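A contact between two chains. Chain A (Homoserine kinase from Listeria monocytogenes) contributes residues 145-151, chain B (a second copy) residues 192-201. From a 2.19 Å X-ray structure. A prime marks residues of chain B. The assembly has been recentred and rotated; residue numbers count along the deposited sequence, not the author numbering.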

ATOM      1  N   ASP A 145      -1.154 -23.467  -0.394  1.00 39.58           N
ATOM      2  CA  ASP A 145      -1.943 -22.258  -0.215  1.00 37.37           C
ATOM      3  C   ASP A 145      -1.055 -21.038  -0.338  1.00 35.32           C
ATOM      4  O   ASP A 145       0.080 -21.019   0.156  1.00 34.55           O
ATOM      5  N   PHE A 146      -1.578 -20.041  -1.045  1.00 32.67           N
ATOM      6  CA  PHE A 146      -0.941 -18.744  -1.150  1.00 30.34           C
ATOM      7  C   PHE A 146      -1.967 -17.734  -0.702  1.00 29.37           C
ATOM      8  O   PHE A 146      -3.161 -17.872  -0.994  1.00 28.74           O
ATOM      9  N   TYR A 147      -1.513 -16.741   0.040  1.00 27.85           N
ATOM     10  CA  TYR A 147      -2.426 -15.763   0.594  1.00 27.77           C
ATOM     11  C   TYR A 147      -1.691 -14.458   0.872  1.00 25.96           C
ATOM     12  O   TYR A 147      -0.476 -14.452   1.085  1.00 25.52           O
ATOM     13  N   VAL A 148      -2.427 -13.358   0.790  1.00 24.03           N
ATOM     14  CA  VAL A 148      -1.919 -12.059   1.190  1.00 23.05           C
ATOM     15  C   VAL A 148      -2.950 -11.468   2.123  1.00 22.75           C
ATOM     16  O   VAL A 148      -4.145 -11.468   1.799  1.00 21.93           O
ATOM     17  N   ARG A 149      -2.489 -10.985   3.271  1.00 22.35           N
ATOM     18  CA  ARG A 149      -3.340 -10.235   4.193  1.00 23.70           C
ATOM     19  C   ARG A 149      -3.201  -8.729   3.965  1.00 23.62           C
ATOM     20  O   ARG A 149      -2.110  -8.199   3.960  1.00 23.55           O
ATOM     21  N   HIS A 150      -4.334  -8.062   3.795  1.00 24.05           N
ATOM     22  CA  HIS A 150      -4.387  -6.632   3.638  1.00 24.91           C
ATOM     23  C   HIS A 150      -5.327  -6.063   4.715  1.00 26.62           C
ATOM     24  O   HIS A 150      -6.082  -6.814   5.359  1.00 27.58           O
ATOM     25  N   LEU A 151      -5.243  -4.755   4.939  1.00 27.18           N
ATOM     26  CA  LEU A 151      -6.190  -4.053   5.796  1.00 28.59           C
ATOM     27  C   LEU A 151      -7.396  -3.674   5.007  1.00 28.54           C
ATOM     28  O   LEU A 151      -7.274  -2.983   4.001  1.00 28.13           O
TER
ATOM     29  N   ASN B 192      -5.767 -12.985  -8.438  1.00 19.54           N
ATOM     30  CA  ASN B 192      -6.154 -12.244  -7.225  1.00 19.53           C
ATOM     31  C   ASN B 192      -4.968 -12.087  -6.290  1.00 19.28           C
ATOM     32  O   ASN B 192      -4.680 -10.988  -5.820  1.00 19.71           O
ATOM     33  N   VAL B 193      -4.307 -13.208  -5.986  1.00 19.09           N
ATOM     34  CA  VAL B 193      -3.172 -13.213  -5.073  1.00 18.66           C
ATOM     35  C   VAL B 193      -1.988 -12.425  -5.683  1.00 18.36           C
ATOM     36  O   VAL B 193      -1.344 -11.650  -4.974  1.00 18.15           O
ATOM     37  N   MET B 194      -1.724 -12.611  -6.987  1.00 18.33           N
ATOM     38  CA  MET B 194      -0.685 -11.838  -7.693  1.00 18.35           C
ATOM     39  C   MET B 194      -0.927 -10.338  -7.449  1.00 18.73           C
ATOM     40  O   MET B 194      -0.047  -9.613  -7.018  1.00 19.33           O
ATOM     41  N   ILE B 195      -2.159  -9.899  -7.666  1.00 18.30           N
ATOM     42  CA  ILE B 195      -2.456  -8.491  -7.530  1.00 18.49           C
ATOM     43  C   ILE B 195      -2.280  -8.039  -6.090  1.00 18.87           C
ATOM     44  O   ILE B 195      -1.667  -7.022  -5.846  1.00 19.75           O
ATOM     45  N   ALA B 196      -2.778  -8.819  -5.132  1.00 18.67           N
ATOM     46  CA  ALA B 196      -2.665  -8.430  -3.732  1.00 17.47           C
ATOM     47  C   ALA B 196      -1.201  -8.342  -3.333  1.00 17.59           C
ATOM     48  O   ALA B 196      -0.819  -7.502  -2.474  1.00 16.79           O
ATOM     49  N   ALA B 197      -0.393  -9.221  -3.937  1.00 16.94           N
ATOM     50  CA  ALA B 197       1.023  -9.342  -3.587  1.00 17.33           C
ATOM     51  C   ALA B 197       1.778  -8.146  -4.110  1.00 16.85           C
ATOM     52  O   ALA B 197       2.561  -7.533  -3.367  1.00 16.82           O
ATOM     53  N   ILE B 198       1.511  -7.775  -5.372  1.00 17.88           N
ATOM     54  CA  ILE B 198       2.159  -6.601  -5.975  1.00 18.74           C
ATOM     55  C   ILE B 198       1.846  -5.365  -5.107  1.00 19.89           C
ATOM     56  O   ILE B 198       2.719  -4.545  -4.826  1.00 18.51           O
ATOM     57  N   LEU B 199       0.596  -5.266  -4.675  1.00 20.80           N
ATOM     58  CA  LEU B 199       0.159  -4.115  -3.874  1.00 23.02           C
ATOM     59  C   LEU B 199       0.730  -4.087  -2.462  1.00 24.40           C
ATOM     60  O   LEU B 199       0.670  -3.038  -1.813  1.00 25.17           O
ATOM     61  N   ARG B 200       1.251  -5.224  -1.975  1.00 25.49           N
ATOM     62  CA  ARG B 200       2.054  -5.240  -0.755  1.00 27.00           C
ATOM     63  C   ARG B 200       3.561  -5.066  -1.025  1.00 27.28           C
ATOM     64  O   ARG B 200       4.358  -5.263  -0.109  1.00 26.51           O
ATOM     65  N   ASN B 201       3.968  -4.736  -2.259  1.00 27.40           N
ATOM     66  CA  ASN B 201       5.406  -4.660  -2.598  1.00 28.17           C
ATOM     67  C   ASN B 201       6.063  -6.015  -2.318  1.00 28.10           C
ATOM     68  O   ASN B 201       7.226  -6.087  -1.922  1.00 28.26           O
TER

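A short hydrogen bond across this contact ends on a helix carbonyl: His150 NE2 donates to Ala196′ O at 2.7 Å, nearly straight at 163°. The same carbonyl also accepts a weak backbone bond from Arg200′ N, 3.1 Å from Arg200′ N to Ala196′ O. The CA-to-CB bond of His150 points sideways, and chi1 of -86° (m) brings the ring in to the helix. Arg200′, chi1 -75° (m) with chi2 between wells at -134°, then covers one ring face, its CD 4.3 Å from the His150 ring centroid, while its CG comes within a tight 3.0 Å of His150 CE1.

Val148, chi1 t, is the apolar centre of the strand. Its CA-to-CB bond points toward the helix, where it meets the methyl of Ala196′: Val148 CB sits 3.7 Å from Ala196′ CB. Val148 CG2 reaches Val193′ CG1 at 4.2 Å and Ala197′ CB at 4.0 Å, while Val148 CG1 meets Arg200′ CG at 3.5 Å.

Val193′, also t, extends the packing to Phe146 (chi1 m), whose CB lies 4.1 Å from Val193′ CG1 although its ring leads away. Tyr147 and Arg149 point away, following strand alternation. The price is polar: Arg200′ NE is buried without a partner.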

ATOM      1  CB  ASP A 145      -2.623 -22.254   1.139  1.00 38.08           C
ATOM      2  CG  ASP A 145      -3.467 -23.482   1.354  1.00 39.91           C
ATOM      3  OD1 ASP A 145      -4.572 -23.556   0.784  1.00 41.13           O
ATOM      4  OD2 ASP A 145      -3.009 -24.377   2.086  1.00 42.23           O
ATOM      5  CB  PHE A 146      -0.487 -18.495  -2.582  1.00 30.15           C
ATOM      6  CG  PHE A 146       0.465 -19.527  -3.081  1.00 30.24           C
ATOM      7  CD1 PHE A 146       1.820 -19.415  -2.826  1.00 30.84           C
ATOM      8  CD2 PHE A 146      -0.003 -20.644  -3.771  1.00 31.74           C
ATOM      9  CE1 PHE A 146       2.714 -20.402  -3.294  1.00 32.63           C
ATOM     10  CE2 PHE A 146       0.869 -21.629  -4.223  1.00 31.32           C
ATOM     11  CZ  PHE A 146       2.230 -21.508  -3.978  1.00 29.12           C
ATOM     12  CB  TYR A 147      -3.152 -16.317   1.848  1.00 27.74           C
ATOM     13  CG  TYR A 147      -2.262 -16.674   3.007  1.00 30.21           C
ATOM     14  CD1 TYR A 147      -1.682 -15.675   3.786  1.00 35.03           C
ATOM     15  CD2 TYR A 147      -1.995 -18.021   3.341  1.00 34.11           C
ATOM     16  CE1 TYR A 147      -0.844 -15.977   4.875  1.00 36.97           C
ATOM     17  CE2 TYR A 147      -1.151 -18.345   4.434  1.00 33.86           C
ATOM     18  CZ  TYR A 147      -0.590 -17.304   5.196  1.00 38.24           C
ATOM     19  OH  TYR A 147       0.238 -17.542   6.278  1.00 41.28           O
ATOM     20  CB  VAL A 148      -1.708 -11.095  -0.023  1.00 23.06           C
ATOM     21  CG1 VAL A 148      -1.085  -9.789   0.449  1.00 20.70           C
ATOM     22  CG2 VAL A 148      -0.806 -11.721  -1.085  1.00 21.08           C
ATOM     23  CB  ARG A 149      -3.020 -10.576   5.656  1.00 23.53           C
ATOM     24  CG  ARG A 149      -3.740  -9.688   6.707  1.00 25.02           C
ATOM     25  CD  ARG A 149      -3.183 -10.062   8.104  1.00 28.68           C
ATOM     26  NE  ARG A 149      -3.936  -9.541   9.242  1.00 33.24           N
ATOM     27  CZ  ARG A 149      -3.741  -8.354   9.821  1.00 36.61           C
ATOM     28  NH1 ARG A 149      -2.822  -7.514   9.348  1.00 36.76           N
ATOM     29  NH2 ARG A 149      -4.476  -7.995  10.872  1.00 34.88           N
ATOM     30  CB  HIS A 150      -4.900  -6.273   2.229  1.00 23.77           C
ATOM     31  CG  HIS A 150      -3.827  -6.231   1.185  1.00 22.18           C
ATOM     32  ND1 HIS A 150      -2.870  -5.234   1.138  1.00 20.93           N
ATOM     33  CD2 HIS A 150      -3.556  -7.059   0.145  1.00 22.14           C
ATOM     34  CE1 HIS A 150      -2.068  -5.446   0.107  1.00 19.79           C
ATOM     35  NE2 HIS A 150      -2.454  -6.550  -0.509  1.00 18.66           N
ATOM     36  CB  LEU A 151      -5.635  -2.717   6.197  1.00 29.11           C
ATOM     37  CG  LEU A 151      -4.658  -2.601   7.319  1.00 32.92           C
ATOM     38  CD1 LEU A 151      -3.254  -3.038   6.834  1.00 35.49           C
ATOM     39  CD2 LEU A 151      -4.776  -1.102   7.671  1.00 37.64           C
TER
ATOM     40  CB  ASN B 192      -7.261 -12.984  -6.465  1.00 19.15           C
ATOM     41  CG  ASN B 192      -8.633 -12.931  -7.150  1.00 18.91           C
ATOM     42  OD1 ASN B 192      -9.583 -13.564  -6.687  1.00 19.71           O
ATOM     43  ND2 ASN B 192      -8.744 -12.191  -8.208  1.00 17.39           N
ATOM     44  CB  VAL B 193      -2.748 -14.672  -4.710  1.00 19.69           C
ATOM     45  CG1 VAL B 193      -1.402 -14.708  -3.941  1.00 19.20           C
ATOM     46  CG2 VAL B 193      -3.843 -15.352  -3.898  1.00 19.45           C
ATOM     47  CB  MET B 194      -0.728 -12.104  -9.193  1.00 17.65           C
ATOM     48  CG  MET B 194       0.358 -11.320  -9.962  1.00 20.03           C
ATOM     49  SD  MET B 194       0.394 -11.595 -11.743  1.00 15.76           S
ATOM     50  CE  MET B 194      -1.060 -10.753 -12.273  1.00 18.05           C
ATOM     51  CB  ILE B 195      -3.832  -8.194  -8.094  1.00 18.18           C
ATOM     52  CG1 ILE B 195      -3.772  -8.382  -9.620  1.00 19.75           C
ATOM     53  CG2 ILE B 195      -4.292  -6.795  -7.730  1.00 16.62           C
ATOM     54  CD1 ILE B 195      -5.125  -8.537 -10.269  1.00 17.25           C
ATOM     55  CB  ALA B 196      -3.411  -9.413  -2.833  1.00 16.13           C
ATOM     56  CB  ALA B 197       1.640 -10.728  -4.138  1.00 17.72           C
ATOM     57  CB  ILE B 198       1.672  -6.348  -7.453  1.00 18.97           C
ATOM     58  CG1 ILE B 198       2.032  -7.530  -8.375  1.00 19.06           C
ATOM     59  CG2 ILE B 198       2.181  -5.001  -7.980  1.00 18.27           C
ATOM     60  CD1 ILE B 198       1.363  -7.508  -9.728  1.00 18.23           C
ATOM     61  CB  LEU B 199      -1.362  -4.057  -3.847  1.00 22.93           C
ATOM     62  CG  LEU B 199      -1.975  -3.600  -5.184  1.00 24.90           C
ATOM     63  CD1 LEU B 199      -3.416  -4.100  -5.348  1.00 24.55           C
ATOM     64  CD2 LEU B 199      -1.896  -2.073  -5.277  1.00 25.72           C
ATOM     65  CB  ARG B 200       1.882  -6.565   0.009  1.00 27.54           C
ATOM     66  CG  ARG B 200       0.596  -6.708   0.739  1.00 32.83           C
ATOM     67  CD  ARG B 200       0.762  -7.244   2.174  1.00 41.12           C
ATOM     68  NE  ARG B 200       1.604  -8.444   2.302  1.00 46.28           N
ATOM     69  CZ  ARG B 200       1.818  -9.083   3.458  1.00 50.15           C
ATOM     70  NH1 ARG B 200       2.609 -10.150   3.494  1.00 50.60           N
ATOM     71  NH2 ARG B 200       1.248  -8.658   4.588  1.00 49.19           N
ATOM     72  CB  ASN B 201       6.141  -3.561  -1.811  1.00 27.28           C
ATOM     73  CG  ASN B 201       5.702  -2.151  -2.195  1.00 31.15           C
ATOM     74  OD1 ASN B 201       5.444  -1.310  -1.320  1.00 34.67           O
ATOM     75  ND2 ASN B 201       5.635  -1.869  -3.499  1.00 31.48           N
TER